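Local coordinates for cytochrome c family protein (Geobacter sulfurreducens, PDB 1RWJ), which is a multidomain cytochrome c polymer whose domain C, a c7-type domain, carries three covalently bound hemes and probably passes electrons between them, at the heme c site. Sequence-based numbering; all coordinates share one arbitrary frame.

The heme c site. Residues 11, 13, 16, 19, 47-51, 54, 60, 64, 70-76, 79-80. With HEC (heme c), chain B.
In domain C, a three-heme c7-type domain, one heme c has methionine and histidine as axial ligands, and it shows how a c-type pocket divides its grip between the propionates, iron and thioethers. At the propionate end, the D-ring carboxylate meets Arg48, whose chain, bent at chi2 and chi3, brings NH1 to O2D at 2.6 Å in a salt bridge; the hydrogen bond is far from straight (118° at H). The oxygen lies 40° out of the guanidinium plane. The backbone N of Phe49 holds the other oxygen, O1D, almost linearly at 2.9 Å, while a water links O2D to the Phe49 carbonyl. An alanine in place of Arg48 would remove the guanidinium and would probably leave O2D with less charge compensation, loosening this propionate. The A-ring propionate is held by the backbone: Met51 N, at the start of helix 51-55, donates to O2A at 2.8 Å, an arrangement likely to stabilise a negative charge there.

Over the macrocycle, Met54 CE and Ala19 CB press on opposite faces of pyrrole D, and the D-ring methyl CMD sits over the centre of the Phe11 ring. Met13, its CG in the crowded position between the backbone N and the carbonyl carbon, curls at chi3 so that SD and CE lie beneath the CHA edge on the histidine side. At the centre, His80 NE2 binds iron at 2.0 Å and Met51 SD at 2.3 Å from the opposite face, the two 177° apart. Met51 reaches there through bends at chi2 and chi3.

At the far end, Cys76 and Cys79, with the proximal ligand His80, form the CXXCH motif. Cys76 SG is bonded to CAB, and Cys79 SG to CAC. Beyond the second thioether, CBC lies over the His64 ring toward its rim; ND1 of that imidazole, whose own heme is a neighbouring one, donates in the ring plane to a carbonyl lone pair of Phe70 O at 2.9 Å.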
ATOM      1  N   PHE A  11       2.253   4.179  -7.605  1.00 25.99           N
ATOM      2  CA  PHE A  11       2.553   2.901  -8.239  1.00 26.70           C
ATOM      3  C   PHE A  11       2.058   2.986  -9.679  1.00 27.84           C
ATOM      4  O   PHE A  11       0.854   3.084  -9.917  1.00 26.09           O
ATOM      5  CB  PHE A  11       1.829   1.748  -7.532  1.00 24.82           C
ATOM      6  CG  PHE A  11       2.106   1.657  -6.056  1.00 24.51           C
ATOM      7  CD1 PHE A  11       1.551   2.575  -5.172  1.00 23.62           C
ATOM      8  CD2 PHE A  11       2.898   0.633  -5.548  1.00 24.16           C
ATOM      9  CE1 PHE A  11       1.775   2.472  -3.800  1.00 22.94           C
ATOM     10  CE2 PHE A  11       3.130   0.520  -4.175  1.00 23.18           C
ATOM     11  CZ  PHE A  11       2.564   1.442  -3.304  1.00 21.75           C
ATOM     12  N   MET A  13       1.199   1.753 -13.516  1.00 35.19           N
ATOM     13  CA  MET A  13       0.675   0.549 -14.150  1.00 37.55           C
ATOM     14  C   MET A  13      -0.186   0.886 -15.361  1.00 37.21           C
ATOM     15  O   MET A  13      -0.743   1.979 -15.452  1.00 37.32           O
ATOM     16  CB  MET A  13      -0.140  -0.251 -13.141  1.00 39.73           C
ATOM     17  CG  MET A  13      -1.176   0.581 -12.426  1.00 43.21           C
ATOM     18  SD  MET A  13      -1.716  -0.236 -10.941  1.00 46.68           S
ATOM     19  CE  MET A  13      -0.280   0.007  -9.895  1.00 45.07           C
ATOM     20  N   VAL A  16      -5.415   0.598 -15.657  1.00 33.92           N
ATOM     21  CA  VAL A  16      -6.076   1.255 -14.540  1.00 32.14           C
ATOM     22  C   VAL A  16      -5.270   2.471 -14.095  1.00 30.35           C
ATOM     23  O   VAL A  16      -4.079   2.573 -14.382  1.00 30.70           O
ATOM     24  CB  VAL A  16      -6.224   0.283 -13.346  1.00 31.84           C
ATOM     25  CG1 VAL A  16      -4.854  -0.063 -12.786  1.00 31.70           C
ATOM     26  CG2 VAL A  16      -7.106   0.894 -12.273  1.00 31.88           C
ATOM     27  N   ALA A  19      -1.903   3.622  -8.692  1.00 26.68           N
ATOM     28  CA  ALA A  19      -2.292   3.550  -7.291  1.00 25.24           C
ATOM     29  C   ALA A  19      -1.536   4.595  -6.483  1.00 24.27           C
ATOM     30  O   ALA A  19      -0.500   5.106  -6.918  1.00 25.01           O
ATOM     31  CB  ALA A  19      -2.010   2.164  -6.741  1.00 23.88           C
ATOM     32  N   LYS A  47       9.801  -4.401  -4.733  1.00 27.99           N
ATOM     33  CA  LYS A  47       9.100  -5.670  -4.887  1.00 29.18           C
ATOM     34  C   LYS A  47       7.662  -5.335  -5.276  1.00 29.17           C
ATOM     35  O   LYS A  47       6.960  -4.644  -4.542  1.00 30.37           O
ATOM     36  CB  LYS A  47       9.138  -6.442  -3.564  1.00 29.86           C
ATOM     37  CG  LYS A  47       8.349  -7.743  -3.533  1.00 31.95           C
ATOM     38  CD  LYS A  47       8.961  -8.832  -4.394  1.00 32.08           C
ATOM     39  CE  LYS A  47       8.177 -10.126  -4.236  1.00 31.35           C
ATOM     40  NZ  LYS A  47       8.608 -11.192  -5.173  1.00 31.50           N
ATOM     41  N   ARG A  48       7.231  -5.818  -6.436  1.00 28.09           N
ATOM     42  CA  ARG A  48       5.884  -5.542  -6.921  1.00 27.85           C
ATOM     43  C   ARG A  48       4.898  -6.658  -6.603  1.00 25.35           C
ATOM     44  O   ARG A  48       5.185  -7.829  -6.840  1.00 25.02           O
ATOM     45  CB  ARG A  48       5.920  -5.323  -8.432  1.00 31.09           C
ATOM     46  CG  ARG A  48       6.789  -4.158  -8.860  1.00 34.00           C
ATOM     47  CD  ARG A  48       6.093  -2.852  -8.570  1.00 36.67           C
ATOM     48  NE  ARG A  48       5.904  -2.082  -9.791  1.00 41.81           N
ATOM     49  CZ  ARG A  48       5.013  -1.106  -9.928  1.00 42.43           C
ATOM     50  NH1 ARG A  48       4.221  -0.781  -8.917  1.00 43.48           N
ATOM     51  NH2 ARG A  48       4.928  -0.443 -11.073  1.00 43.88           N
ATOM     52  N   PHE A  49       3.738  -6.291  -6.062  1.00 23.19           N
ATOM     53  CA  PHE A  49       2.704  -7.273  -5.752  1.00 21.98           C
ATOM     54  C   PHE A  49       1.460  -6.982  -6.580  1.00 19.81           C
ATOM     55  O   PHE A  49       1.253  -5.856  -7.030  1.00 20.92           O
ATOM     56  CB  PHE A  49       2.349  -7.253  -4.262  1.00 22.46           C
ATOM     57  CG  PHE A  49       3.438  -7.779  -3.375  1.00 23.14           C
ATOM     58  CD1 PHE A  49       4.345  -6.915  -2.775  1.00 24.47           C
ATOM     59  CD2 PHE A  49       3.573  -9.146  -3.162  1.00 24.89           C
ATOM     60  CE1 PHE A  49       5.373  -7.406  -1.971  1.00 26.59           C
ATOM     61  CE2 PHE A  49       4.600  -9.648  -2.362  1.00 26.40           C
ATOM     62  CZ  PHE A  49       5.501  -8.775  -1.767  1.00 24.27           C
ATOM     63  N   THR A  50       0.634  -8.005  -6.773  1.00 20.08           N
ATOM     64  CA  THR A  50      -0.589  -7.874  -7.560  1.00 19.85           C
ATOM     65  C   THR A  50      -1.822  -7.820  -6.665  1.00 19.34           C
ATOM     66  O   THR A  50      -1.727  -8.016  -5.451  1.00 18.84           O
ATOM     67  CB  THR A  50      -0.757  -9.070  -8.512  1.00 21.50           C
ATOM     68  OG1 THR A  50      -0.915 -10.269  -7.742  1.00 19.75           O
ATOM     69  CG2 THR A  50       0.465  -9.217  -9.416  1.00 21.45           C
ATOM     70  N   MET A  51      -2.981  -7.557  -7.267  1.00 18.71           N
ATOM     71  CA  MET A  51      -4.220  -7.516  -6.501  1.00 17.88           C
ATOM     72  C   MET A  51      -4.490  -8.914  -5.956  1.00 19.15           C
ATOM     73  O   MET A  51      -5.038  -9.070  -4.865  1.00 17.93           O
ATOM     74  CB  MET A  51      -5.392  -7.062  -7.378  1.00 19.06           C
ATOM     75  CG  MET A  51      -5.304  -5.612  -7.841  1.00 16.64           C
ATOM     76  SD  MET A  51      -4.926  -4.438  -6.508  1.00 18.25           S
ATOM     77  CE  MET A  51      -6.134  -4.936  -5.275  1.00 20.26           C
ATOM     78  N   MET A  54      -2.644  -9.417  -2.847  1.00 16.16           N
ATOM     79  CA  MET A  54      -3.317  -8.730  -1.753  1.00 16.97           C
ATOM     80  C   MET A  54      -4.465  -9.574  -1.217  1.00 17.83           C
ATOM     81  O   MET A  54      -4.734  -9.575  -0.015  1.00 17.31           O
ATOM     82  CB  MET A  54      -3.825  -7.369  -2.222  1.00 18.65           C
ATOM     83  CG  MET A  54      -2.704  -6.361  -2.402  1.00 17.49           C
ATOM     84  SD  MET A  54      -3.241  -4.786  -3.060  1.00 18.18           S
ATOM     85  CE  MET A  54      -1.784  -4.345  -4.037  1.00 16.79           C
ATOM     86  N   CYS A  60      -0.824  -4.382   0.453  1.00 14.76           N
ATOM     87  CA  CYS A  60      -1.942  -3.669   1.077  1.00 16.25           C
ATOM     88  C   CYS A  60      -2.937  -4.637   1.706  1.00 16.83           C
ATOM     89  O   CYS A  60      -3.580  -4.318   2.708  1.00 16.05           O
ATOM     90  CB  CYS A  60      -2.686  -2.815   0.051  1.00 15.68           C
ATOM     91  SG  CYS A  60      -1.630  -1.745  -0.966  1.00 16.70           S
ATOM     92  N   HIS A  64      -5.934  -4.405   4.331  1.00 17.16           N
ATOM     93  CA  HIS A  64      -7.130  -4.152   3.533  1.00 18.47           C
ATOM     94  C   HIS A  64      -7.727  -5.490   3.135  1.00 19.00           C
ATOM     95  O   HIS A  64      -7.689  -5.906   1.972  1.00 18.55           O
ATOM     96  CB  HIS A  64      -6.761  -3.297   2.321  1.00 18.15           C
ATOM     97  CG  HIS A  64      -6.473  -1.872   2.676  1.00 19.74           C
ATOM     98  ND1 HIS A  64      -7.449  -0.922   2.886  1.00 18.64           N
ATOM     99  CD2 HIS A  64      -5.297  -1.258   2.960  1.00 18.62           C
ATOM    100  CE1 HIS A  64      -6.851   0.209   3.288  1.00 20.60           C
ATOM    101  NE2 HIS A  64      -5.543   0.064   3.352  1.00 18.43           N
ATOM    102  N   PHE A  70     -10.834  -1.486   4.821  1.00 21.90           N
ATOM    103  CA  PHE A  70     -11.667  -1.853   3.686  1.00 21.72           C
ATOM    104  C   PHE A  70     -10.942  -2.803   2.742  1.00 23.42           C
ATOM    105  O   PHE A  70      -9.751  -2.641   2.463  1.00 21.94           O
ATOM    106  CB  PHE A  70     -12.173  -0.604   2.944  1.00 23.26           C
ATOM    107  CG  PHE A  70     -11.100   0.197   2.263  1.00 23.04           C
ATOM    108  CD1 PHE A  70     -10.668  -0.138   0.984  1.00 23.30           C
ATOM    109  CD2 PHE A  70     -10.544   1.306   2.888  1.00 23.03           C
ATOM    110  CE1 PHE A  70      -9.698   0.624   0.336  1.00 22.07           C
ATOM    111  CE2 PHE A  70      -9.575   2.074   2.249  1.00 22.81           C
ATOM    112  CZ  PHE A  70      -9.153   1.732   0.969  1.00 22.80           C
ATOM    113  N   SER A  71     -11.677  -3.809   2.275  1.00 21.02           N
ATOM    114  CA  SER A  71     -11.140  -4.835   1.385  1.00 22.38           C
ATOM    115  C   SER A  71     -10.512  -4.316   0.098  1.00 22.16           C
ATOM    116  O   SER A  71     -11.015  -3.379  -0.521  1.00 22.00           O
ATOM    117  CB  SER A  71     -12.242  -5.838   1.030  1.00 22.91           C
ATOM    118  OG  SER A  71     -11.788  -6.754   0.049  1.00 24.63           O
ATOM    119  N   SER A  72      -9.412  -4.944  -0.311  1.00 21.13           N
ATOM    120  CA  SER A  72      -8.734  -4.545  -1.534  1.00 22.04           C
ATOM    121  C   SER A  72      -9.462  -5.145  -2.731  1.00 23.05           C
ATOM    122  O   SER A  72      -9.086  -4.907  -3.879  1.00 23.70           O
ATOM    123  CB  SER A  72      -7.282  -5.030  -1.521  1.00 22.06           C
ATOM    124  OG  SER A  72      -7.228  -6.444  -1.465  1.00 23.55           O
ATOM    125  N   ALA A  73     -10.507  -5.921  -2.458  1.00 22.64           N
ATOM    126  CA  ALA A  73     -11.283  -6.562  -3.516  1.00 24.63           C
ATOM    127  C   ALA A  73     -12.352  -5.631  -4.084  1.00 27.49           C
ATOM    128  O   ALA A  73     -13.032  -5.971  -5.054  1.00 26.38           O
ATOM    129  CB  ALA A  73     -11.926  -7.836  -2.988  1.00 24.65           C
ATOM    130  N   SER A  74     -12.497  -4.460  -3.472  1.00 28.41           N
ATOM    131  CA  SER A  74     -13.478  -3.477  -3.917  1.00 31.01           C
ATOM    132  C   SER A  74     -12.951  -2.064  -3.690  1.00 32.27           C
ATOM    133  O   SER A  74     -11.816  -1.886  -3.255  1.00 32.72           O
ATOM    134  CB  SER A  74     -14.794  -3.667  -3.160  1.00 32.30           C
ATOM    135  OG  SER A  74     -15.356  -4.942  -3.424  1.00 37.62           O
ATOM    136  N   ASP A  75     -13.780  -1.066  -3.986  1.00 32.08           N
ATOM    137  CA  ASP A  75     -13.395   0.334  -3.807  1.00 33.55           C
ATOM    138  C   ASP A  75     -12.101   0.673  -4.541  1.00 32.48           C
ATOM    139  O   ASP A  75     -11.225   1.339  -3.987  1.00 33.35           O
ATOM    140  CB  ASP A  75     -13.226   0.653  -2.317  1.00 36.48           C
ATOM    141  CG  ASP A  75     -14.525   0.549  -1.544  1.00 40.10           C
ATOM    142  OD1 ASP A  75     -15.503   1.221  -1.932  1.00 42.16           O
ATOM    143  OD2 ASP A  75     -14.565  -0.201  -0.543  1.00 42.56           O
ATOM    144  N   CYS A  76     -11.989   0.218  -5.785  1.00 30.52           N
ATOM    145  CA  CYS A  76     -10.803   0.464  -6.602  1.00 29.08           C
ATOM    146  C   CYS A  76     -10.377   1.926  -6.562  1.00 29.88           C
ATOM    147  O   CYS A  76      -9.195   2.239  -6.403  1.00 28.25           O
ATOM    148  CB  CYS A  76     -11.072   0.088  -8.059  1.00 29.02           C
ATOM    149  SG  CYS A  76     -11.823  -1.547  -8.313  1.00 26.32           S
ATOM    150  N   CYS A  79      -7.866   3.591  -3.853  1.00 26.66           N
ATOM    151  CA  CYS A  79      -6.418   3.453  -3.984  1.00 26.06           C
ATOM    152  C   CYS A  79      -5.916   3.812  -5.379  1.00 26.52           C
ATOM    153  O   CYS A  79      -4.731   4.091  -5.567  1.00 25.47           O
ATOM    154  CB  CYS A  79      -5.996   2.027  -3.643  1.00 24.87           C
ATOM    155  SG  CYS A  79      -6.495   1.449  -1.989  1.00 22.83           S
ATOM    156  N   HIS A  80      -6.820   3.789  -6.352  1.00 25.62           N
ATOM    157  CA  HIS A  80      -6.500   4.121  -7.738  1.00 26.59           C
ATOM    158  C   HIS A  80      -7.325   5.363  -8.087  1.00 28.65           C
ATOM    159  O   HIS A  80      -8.268   5.288  -8.874  1.00 26.60           O
ATOM    160  CB  HIS A  80      -6.909   2.971  -8.669  1.00 24.04           C
ATOM    161  CG  HIS A  80      -6.140   1.702  -8.460  1.00 22.22           C
ATOM    162  ND1 HIS A  80      -4.956   1.403  -9.094  1.00 18.81           N
ATOM    163  CD2 HIS A  80      -6.430   0.617  -7.697  1.00 21.84           C
ATOM    164  CE1 HIS A  80      -4.576   0.172  -8.712  1.00 20.44           C
ATOM    165  NE2 HIS A  80      -5.437  -0.352  -7.863  1.00 19.27           N
TER
HETATM  166 FE   HEC B  92      -5.222  -2.259  -7.275  1.00 18.82          FE
HETATM  167  CHA HEC B  92      -2.095  -2.877  -8.460  1.00 17.61           C
HETATM  168  CHB HEC B  92      -6.550  -2.980 -10.335  1.00 18.00           C
HETATM  169  CHC HEC B  92      -8.362  -2.142  -5.895  1.00 17.54           C
HETATM  170  CHD HEC B  92      -3.894  -0.916  -4.414  1.00 18.29           C
HETATM  171  NA  HEC B  92      -4.487  -2.842  -9.001  1.00 18.09           N
HETATM  172  C1A HEC B  92      -3.173  -3.175  -9.286  1.00 19.39           C
HETATM  173  C2A HEC B  92      -3.043  -3.654 -10.652  1.00 19.03           C
HETATM  174  C3A HEC B  92      -4.262  -3.526 -11.224  1.00 19.04           C
HETATM  175  C4A HEC B  92      -5.164  -3.046 -10.203  1.00 18.18           C
HETATM  176  CMA HEC B  92      -4.598  -3.855 -12.679  1.00 19.03           C
HETATM  177  CAA HEC B  92      -1.810  -4.326 -11.260  1.00 19.81           C
HETATM  178  CBA HEC B  92      -1.565  -5.726 -10.699  1.00 21.07           C
HETATM  179  CGA HEC B  92      -2.735  -6.661 -10.949  1.00 21.52           C
HETATM  180  O1A HEC B  92      -3.050  -6.915 -12.128  1.00 22.74           O
HETATM  181  O2A HEC B  92      -3.344  -7.137  -9.969  1.00 21.27           O
HETATM  182  NB  HEC B  92      -7.039  -2.568  -7.944  1.00 18.20           N
HETATM  183  C1B HEC B  92      -7.426  -2.757  -9.263  1.00 19.54           C
HETATM  184  C2B HEC B  92      -8.868  -2.822  -9.368  1.00 19.65           C
HETATM  185  C3B HEC B  92      -9.370  -2.721  -8.108  1.00 20.32           C
HETATM  186  C4B HEC B  92      -8.232  -2.527  -7.225  1.00 19.72           C
HETATM  187  CMB HEC B  92      -9.663  -2.913 -10.667  1.00 19.15           C
HETATM  188  CAB HEC B  92     -10.815  -2.890  -7.645  1.00 22.12           C
HETATM  189  CBB HEC B  92     -11.425  -4.253  -7.939  1.00 21.44           C
HETATM  190  NC  HEC B  92      -5.961  -1.712  -5.525  1.00 17.98           N
HETATM  191  C1C HEC B  92      -7.292  -1.748  -5.092  1.00 18.76           C
HETATM  192  C2C HEC B  92      -7.421  -1.295  -3.726  1.00 19.24           C
HETATM  193  C3C HEC B  92      -6.169  -0.934  -3.316  1.00 18.15           C
HETATM  194  C4C HEC B  92      -5.267  -1.201  -4.430  1.00 18.25           C
HETATM  195  CMC HEC B  92      -8.719  -1.171  -2.934  1.00 18.97           C
HETATM  196  CAC HEC B  92      -5.784  -0.223  -2.011  1.00 18.23           C
HETATM  197  CBC HEC B  92      -6.099  -0.965  -0.716  1.00 16.60           C
HETATM  198  ND  HEC B  92      -3.406  -1.862  -6.646  1.00 16.55           N
HETATM  199  C1D HEC B  92      -3.035  -1.216  -5.473  1.00 18.03           C
HETATM  200  C2D HEC B  92      -1.593  -1.068  -5.422  1.00 17.65           C
HETATM  201  C3D HEC B  92      -1.089  -1.686  -6.511  1.00 18.06           C
HETATM  202  C4D HEC B  92      -2.214  -2.185  -7.268  1.00 17.29           C
HETATM  203  CMD HEC B  92      -0.797  -0.312  -4.374  1.00 16.73           C
HETATM  204  CAD HEC B  92       0.379  -1.863  -6.884  1.00 19.25           C
HETATM  205  CBD HEC B  92       1.164  -2.816  -6.000  1.00 20.87           C
HETATM  206  CGD HEC B  92       2.605  -2.975  -6.451  1.00 21.43           C
HETATM  207  O1D HEC B  92       3.428  -3.461  -5.644  1.00 19.92           O
HETATM  208  O2D HEC B  92       2.913  -2.624  -7.613  1.00 19.86           O
HETATM  209  O   HOH W   1       1.344  -4.235  -9.273  1.00 25.66           O